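Local coordinates for protein amidohydrolase (Thermotoga maritima, PDB 3OOQ) that is an amidohydrolase of the TIM-barrel superfamily, probably a metal-dependent hydrolase of cyclic amides and possibly an allantoinase, at residues 278-281 and 282-285; 160-163 and 164-167; 227-230 and 231-234. All coordinates share one frame; numbering follows the deposited sequence.

Contact 1 (278-281 and 282-285)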
loop_
_atom_site.group_PDB
_atom_site.type_symbol
_atom_site.label_atom_id
_atom_site.label_comp_id
_atom_site.label_asym_id
_atom_site.label_seq_id
_atom_site.Cartn_x
_atom_site.Cartn_y
_atom_site.Cartn_z
ATOM N N ARG F 278 11.899 -32.054 -1.071
ATOM C CA ARG F 278 10.450 -31.957 -1.227
ATOM C C ARG F 278 9.997 -30.638 -0.613
ATOM O O ARG F 278 9.611 -30.580 0.546
ATOM C CB ARG F 278 9.758 -33.160 -0.560
ATOM C CG ARG F 278 10.183 -34.502 -1.147
ATOM C CD ARG F 278 9.846 -35.677 -0.217
ATOM N NE ARG F 278 10.318 -36.953 -0.777
ATOM C CZ ARG F 278 11.574 -37.402 -0.695
ATOM N NH1 ARG F 278 12.516 -36.682 -0.077
ATOM N NH2 ARG F 278 11.900 -38.564 -1.241
ATOM N N THR F 279 10.079 -29.576 -1.404
ATOM C CA THR F 279 9.843 -28.213 -0.938
ATOM C C THR F 279 8.371 -27.908 -0.702
ATOM O O THR F 279 8.042 -26.936 -0.043
ATOM C CB THR F 279 10.313 -27.207 -1.996
ATOM O OG1 THR F 279 9.741 -27.573 -3.264
ATOM C CG2 THR F 279 11.833 -27.188 -2.120
ATOM N N LYS F 280 7.482 -28.716 -1.265
ATOM C CA LYS F 280 6.041 -28.429 -1.230
ATOM C C LYS F 280 5.259 -29.630 -0.768
ATOM O O LYS F 280 5.702 -30.789 -0.896
ATOM C CB LYS F 280 5.520 -28.008 -2.620
ATOM C CG LYS F 280 6.077 -26.653 -3.110
ATOM C CD LYS F 280 5.611 -26.309 -4.532
ATOM C CE LYS F 280 6.174 -27.299 -5.577
ATOM N NZ LYS F 280 5.505 -27.077 -6.903
ATOM N N LEU F 281 4.086 -29.342 -0.223
ATOM C CA LEU F 281 3.120 -30.350 0.157
ATOM C C LEU F 281 2.856 -31.349 -0.974
ATOM O O LEU F 281 2.795 -32.563 -0.726
ATOM C CB LEU F 281 1.825 -29.645 0.522
ATOM C CG LEU F 281 0.725 -30.434 1.196
ATOM C CD1 LEU F 281 1.222 -30.920 2.561
ATOM C CD2 LEU F 281 -0.521 -29.524 1.289
ATOM N N GLU F 282 2.705 -30.831 -2.203
ATOM C CA GLU F 282 2.407 -31.659 -3.365
ATOM C C GLU F 282 3.602 -32.550 -3.745
ATOM O O GLU F 282 3.455 -33.492 -4.508
ATOM C CB GLU F 282 1.899 -30.832 -4.570
ATOM C CG GLU F 282 2.913 -29.835 -5.213
ATOM C CD GLU F 282 2.296 -28.989 -6.340
ATOM O OE1 GLU F 282 1.084 -29.138 -6.626
ATOM O OE2 GLU F 282 3.023 -28.156 -6.937
ATOM N N LEU F 283 4.765 -32.258 -3.178
ATOM C CA LEU F 283 5.958 -33.095 -3.361
ATOM C C LEU F 283 6.190 -34.084 -2.214
ATOM O O LEU F 283 7.190 -34.801 -2.217
ATOM C CB LEU F 283 7.208 -32.212 -3.545
ATOM C CG LEU F 283 7.185 -31.211 -4.704
ATOM C CD1 LEU F 283 8.538 -30.522 -4.892
ATOM C CD2 LEU F 283 6.788 -31.898 -5.983
ATOM N N LYS F 284 5.286 -34.141 -1.238
ATOM C CA LYS F 284 5.524 -34.975 -0.035
ATOM C C LYS F 284 5.791 -36.473 -0.306
ATOM O O LYS F 284 6.536 -37.103 0.442
ATOM C CB LYS F 284 4.395 -34.822 0.993
ATOM C CG LYS F 284 3.137 -35.620 0.708
ATOM C CD LYS F 284 2.122 -35.513 1.870
ATOM C CE LYS F 284 1.167 -36.703 1.881
ATOM N NZ LYS F 284 -0.207 -36.329 2.361
ATOM N N ASP F 285 5.179 -37.030 -1.353
ATOM C CA ASP F 285 5.371 -38.453 -1.698
ATOM C C ASP F 285 6.327 -38.697 -2.873
ATOM O O ASP F 285 6.320 -39.782 -3.471
ATOM C CB ASP F 285 4.018 -39.141 -1.958
ATOM C CG ASP F 285 3.247 -39.414 -0.674
ATOM O OD1 ASP F 285 3.844 -39.373 0.413
ATOM O OD2 ASP F 285 2.037 -39.672 -0.739
#
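Lys280 and Glu282 run alongside each other in the same direction and join at their ends, Lys280 NZ lying 2.7 Å from Glu282 OE2 in a salt bridge. The ammonium approaches OE2 on its anti lone pair, away from the other carboxylate oxygen. Lys280 reaches this point through a bend at chi3 (-65°), whereas Glu282 sets off with CG between its own backbone N and carbonyl carbon (chi1 66°) and then stays extended. Leu283 slants across the lysine chain, its CD1 4.1 Å from Lys280 CE, while the same methyl lies beside Thr279 OG1 at 3.6 Å, the threonine and leucine pointing the same way. The aliphatic part of Arg278 lies against backbone, with CG 3.2 Å from Leu283 O. Its guanidinium carries on to Leu286 O and to Glu71 of a second subunit. Two i to i+3 bonds close the 3-10 turn: Leu283 N to Lys280 O at 2.9 Å and Lys284 N to Leu281 O at 3.0 Å. Lys280 NZ also bonds Asn157 OD1, and Glu282 N bonds Glu156 OE2, tying the turn to helix 156-164. The ammonium is thus gripped by a carboxylate and an amide oxygen, and Glu282, largely buried, probably stays ionised with the lysine charge at its side.

Contact 2 (160-163 and 164-167)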
loop_
_atom_site.group_PDB
_atom_site.type_symbol
_atom_site.label_atom_id
_atom_site.label_comp_id
_atom_site.label_asym_id
_atom_site.label_seq_id
_atom_site.Cartn_x
_atom_site.Cartn_y
_atom_site.Cartn_z
ATOM N N ARG F 160 -0.925 -20.410 -6.387
ATOM C CA ARG F 160 -0.132 -19.556 -5.488
ATOM C C ARG F 160 0.213 -18.240 -6.198
ATOM O O ARG F 160 -0.029 -17.164 -5.651
ATOM C CB ARG F 160 1.157 -20.239 -5.003
ATOM C CG ARG F 160 2.077 -19.315 -4.171
ATOM C CD ARG F 160 3.466 -19.915 -3.891
ATOM N NE ARG F 160 4.187 -20.279 -5.124
ATOM C CZ ARG F 160 4.915 -19.440 -5.882
ATOM N NH1 ARG F 160 5.048 -18.146 -5.556
ATOM N NH2 ARG F 160 5.517 -19.904 -6.981
ATOM N N VAL F 161 0.765 -18.337 -7.414
ATOM C CA VAL F 161 1.114 -17.135 -8.206
ATOM C C VAL F 161 -0.081 -16.189 -8.437
ATOM O O VAL F 161 0.006 -14.963 -8.182
ATOM C CB VAL F 161 1.794 -17.482 -9.557
ATOM C CG1 VAL F 161 1.860 -16.255 -10.458
ATOM C CG2 VAL F 161 3.206 -18.020 -9.329
ATOM N N TYR F 162 -1.204 -16.733 -8.896
ATOM C CA TYR F 162 -2.334 -15.843 -9.159
ATOM C C TYR F 162 -3.129 -15.483 -7.899
ATOM O O TYR F 162 -3.629 -14.357 -7.775
ATOM C CB TYR F 162 -3.140 -16.263 -10.419
ATOM C CG TYR F 162 -2.232 -16.046 -11.605
ATOM C CD1 TYR F 162 -2.109 -14.772 -12.195
ATOM C CD2 TYR F 162 -1.372 -17.070 -12.050
ATOM C CE1 TYR F 162 -1.195 -14.537 -13.231
ATOM C CE2 TYR F 162 -0.474 -16.841 -13.088
ATOM C CZ TYR F 162 -0.389 -15.576 -13.679
ATOM O OH TYR F 162 0.531 -15.348 -14.699
ATOM N N GLY F 163 -3.182 -16.415 -6.942
ATOM C CA GLY F 163 -3.794 -16.132 -5.636
ATOM C C GLY F 163 -3.079 -14.973 -4.944
ATOM O O GLY F 163 -3.726 -14.080 -4.415
ATOM N N GLU F 164 -1.750 -14.957 -4.980
ATOM C CA GLU F 164 -0.984 -13.802 -4.443
ATOM C C GLU F 164 -1.293 -12.490 -5.207
ATOM O O GLU F 164 -1.283 -11.418 -4.614
ATOM C CB GLU F 164 0.532 -14.077 -4.406
ATOM C CG GLU F 164 1.010 -14.955 -3.203
ATOM C CD GLU F 164 2.448 -15.540 -3.364
ATOM O OE1 GLU F 164 3.135 -15.219 -4.375
ATOM O OE2 GLU F 164 2.891 -16.322 -2.478
ATOM N N ARG F 165 -1.576 -12.587 -6.505
ATOM C CA ARG F 165 -2.037 -11.432 -7.297
ATOM C C ARG F 165 -3.539 -11.105 -7.075
ATOM O O ARG F 165 -4.074 -10.161 -7.679
ATOM C CB ARG F 165 -1.752 -11.633 -8.799
ATOM C CG ARG F 165 -0.257 -11.554 -9.219
ATOM C CD ARG F 165 -0.002 -12.018 -10.659
ATOM N NE ARG F 165 -0.833 -11.302 -11.624
ATOM C CZ ARG F 165 -0.495 -10.174 -12.257
ATOM N NH1 ARG F 165 -1.358 -9.600 -13.093
ATOM N NH2 ARG F 165 0.685 -9.605 -12.067
ATOM N N LYS F 166 -4.212 -11.884 -6.221
ATOM C CA LYS F 166 -5.646 -11.713 -5.963
ATOM C C LYS F 166 -6.456 -11.879 -7.235
ATOM O O LYS F 166 -7.452 -11.176 -7.434
ATOM C CB LYS F 166 -5.931 -10.314 -5.394
ATOM C CG LYS F 166 -6.155 -10.250 -3.928
ATOM C CD LYS F 166 -4.887 -10.355 -3.174
ATOM C CE LYS F 166 -5.119 -11.267 -1.983
ATOM N NZ LYS F 166 -4.553 -10.704 -0.734
ATOM N N GLN F 167 -6.008 -12.792 -8.093
ATOM C CA GLN F 167 -6.550 -12.963 -9.437
ATOM C C GLN F 167 -6.879 -14.455 -9.697
ATOM O O GLN F 167 -6.235 -15.329 -9.123
ATOM C CB GLN F 167 -5.498 -12.420 -10.410
ATOM C CG GLN F 167 -5.808 -12.541 -11.878
ATOM C CD GLN F 167 -4.700 -11.950 -12.754
ATOM O OE1 GLN F 167 -3.650 -11.519 -12.258
ATOM N NE2 GLN F 167 -4.954 -11.895 -14.054
#
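Arg160 to Gln167 form the last turn of helix 156-164 and its exit: Glu164 N bonds Arg160 O at 2.9 Å, and at Lys166 the chain turns to positive phi (60°). Two bonds fold back into the helix, Gln167 N to Tyr162 O at 2.9 Å and Lys166 N to Gly163 O at 2.9 Å. Beside the turn Tyr162, Arg165 and Gln167 gather. Arg165 bends at chi3 (54°), which brings NE and NH1 side-on to a single acceptor, Gln167 OE1, at 2.9 Å from NE and 3.1 Å from NH1. The oxygen lies near the guanidinium plane and also meets the edge of the Tyr162 ring, 3.6 Å from CD1. The ring stands nearly perpendicular to the glutamine amide, and Arg165 runs beside it with NE 3.6 Å from Tyr162 CE1. The tyrosine hydroxyl bonds Asn123 OD1 and the backbone N of Asp85. Among the exposed residues, Glu164 crosses Arg160 at a slant, with Glu164 OE1 3.7 Å from Arg160 NH1 in a long salt bridge, and Tyr76 of a third subunit packs on both. Arg165 NH2 bonds Lys166 O of a fourth subunit, while Lys166 O receives Arg165 NH2 of the third, so this helix end takes part in assembly. Positive phi at Lys166 with the paired backward bonds is the Schellman motif of a helix C-terminus.

Contact 3 (227-230 and 231-234)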
loop_
_atom_site.group_PDB
_atom_site.type_symbol
_atom_site.label_atom_id
_atom_site.label_comp_id
_atom_site.label_asym_id
_atom_site.label_seq_id
_atom_site.Cartn_x
_atom_site.Cartn_y
_atom_site.Cartn_z
ATOM N N ALA F 227 2.226 -31.424 -13.497
ATOM C CA ALA F 227 1.365 -31.917 -12.414
ATOM C C ALA F 227 2.091 -32.860 -11.471
ATOM O O ALA F 227 2.807 -33.758 -11.913
ATOM C CB ALA F 227 0.103 -32.618 -12.968
ATOM N N HIS F 228 1.871 -32.677 -10.170
ATOM C CA HIS F 228 2.544 -33.485 -9.156
ATOM C C HIS F 228 1.572 -34.430 -8.482
ATOM O O HIS F 228 1.747 -35.638 -8.551
ATOM C CB HIS F 228 3.232 -32.591 -8.107
ATOM C CG HIS F 228 4.384 -31.805 -8.644
ATOM N ND1 HIS F 228 5.604 -32.380 -8.938
ATOM C CD2 HIS F 228 4.506 -30.488 -8.950
ATOM C CE1 HIS F 228 6.429 -31.453 -9.398
ATOM N NE2 HIS F 228 5.785 -30.296 -9.420
ATOM N N ARG F 229 0.555 -33.871 -7.822
ATOM C CA ARG F 229 -0.402 -34.669 -7.072
ATOM C C ARG F 229 -1.263 -35.520 -8.020
ATOM O O ARG F 229 -1.573 -35.095 -9.124
ATOM C CB ARG F 229 -1.254 -33.765 -6.169
ATOM C CG ARG F 229 -1.773 -34.463 -4.916
ATOM C CD ARG F 229 -2.402 -33.464 -3.943
ATOM N NE ARG F 229 -3.643 -32.923 -4.487
ATOM C CZ ARG F 229 -4.411 -32.017 -3.891
ATOM N NH1 ARG F 229 -4.068 -31.524 -2.696
ATOM N NH2 ARG F 229 -5.529 -31.604 -4.489
ATOM N N ALA F 230 -1.627 -36.732 -7.599
ATOM C CA ALA F 230 -2.302 -37.689 -8.497
ATOM C C ALA F 230 -3.573 -37.098 -9.135
ATOM O O ALA F 230 -3.825 -37.297 -10.335
ATOM C CB ALA F 230 -2.623 -39.031 -7.756
ATOM N N ASP F 231 -4.357 -36.375 -8.335
ATOM C CA ASP F 231 -5.585 -35.754 -8.833
ATOM C C ASP F 231 -5.347 -34.692 -9.921
ATOM O O ASP F 231 -6.148 -34.588 -10.849
ATOM C CB ASP F 231 -6.474 -35.199 -7.694
ATOM C CG ASP F 231 -5.769 -34.138 -6.836
ATOM O OD1 ASP F 231 -4.563 -34.250 -6.596
ATOM O OD2 ASP F 231 -6.425 -33.180 -6.391
ATOM N N ASP F 232 -4.267 -33.914 -9.795
ATOM C CA ASP F 232 -3.919 -32.919 -10.824
ATOM C C ASP F 232 -3.494 -33.576 -12.125
ATOM O O ASP F 232 -3.809 -33.057 -13.193
ATOM C CB ASP F 232 -2.799 -31.984 -10.371
ATOM C CG ASP F 232 -3.247 -31.011 -9.286
ATOM O OD1 ASP F 232 -4.345 -30.423 -9.412
ATOM O OD2 ASP F 232 -2.505 -30.892 -8.291
ATOM N N ILE F 233 -2.756 -34.690 -12.039
ATOM C CA ILE F 233 -2.421 -35.490 -13.233
ATOM C C ILE F 233 -3.691 -35.962 -13.939
ATOM O O ILE F 233 -3.823 -35.844 -15.150
ATOM C CB ILE F 233 -1.516 -36.714 -12.888
ATOM C CG1 ILE F 233 -0.197 -36.281 -12.224
ATOM C CG2 ILE F 233 -1.210 -37.529 -14.140
ATOM C CD1 ILE F 233 0.494 -37.419 -11.404
ATOM N N LEU F 234 -4.649 -36.461 -13.175
ATOM C CA LEU F 234 -5.905 -36.975 -13.744
ATOM C C LEU F 234 -6.749 -35.843 -14.332
ATOM O O LEU F 234 -7.377 -36.024 -15.355
ATOM C CB LEU F 234 -6.703 -37.757 -12.700
ATOM C CG LEU F 234 -6.045 -39.054 -12.218
ATOM C CD1 LEU F 234 -6.668 -39.485 -10.890
ATOM C CD2 LEU F 234 -6.187 -40.166 -13.262
HETATM O O HOH W 1 -0.001 -30.993 -8.316
#
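Arg229 and Asp231 hold each other through a two-pronged salt bridge at the start of helix 230-243. Arg229 NE bonds Asp231 OD1 at 2.7 Å and NH2 bonds OD2 at 2.6 Å, one nitrogen to each oxygen, both on the syn side of the carboxylate. The two flat groups are turned only 30° apart. Asp231 CG sits between its backbone N and carbonyl carbon (chi1 59°), which turns the carboxylate back to the NE/NH2 edge of the guanidinium, and the bend at Arg229 chi3 (69°) turns the guanidinium's NE side to it. Asp232 contributes charge without an N-H aimed at it from Arg229; its OD2 instead accepts from Arg172 NE and from a water that in turn accepts from Arg229 N at 3.0 Å. Glu70 of a third subunit lies near the Arg229 guanidinium as a weak, long ion pair. With an alanine in place of Arg229 both N-H donors go, and the buried Asp231 carboxylate is likely to be left without its charge partner and less fixed in rotation. Among backbone bonds, Ile233 N meets Arg229 O at 3.2 Å, and Leu234 N meets Ala230 O at 3.1 Å; Arg229 occupies the N-cap position. Apolar contact comes from Ala227 CB, at the end of strand 223-227, which touches Ile233 CG1 at 3.7 Å and packs the strand end against the helix. Arg229 faces Asp231 and Arg172 faces Asp232, so each buried carboxylate has an arginine partner, which probably favours its ionised form and offsets the closeness of the two arginines.

Overall arrangement
Along the chain contact 2 comes first, at the end of helix 156-164; contact 3 follows where strand 223-227 passes into helix 230-243, and contact 1 closes the series in the loop between strand 269-271 and helix 290-297. Contacts 1 and 3 touch, their centres about 12 Å apart: His228 meets Leu283 and Glu282, and its ring stacks on His251. Contact 2 touches neither, its centre about 20 Å from both, though its nearest atoms come within about 6 Å of contact 1. Helix 156-164 joins contacts 1 and 2, since its first residues hold the 278-285 turn. All three reach the third subunit, so a loop turn and two helix ends of the amidohydrolase fold meet the assembly interface.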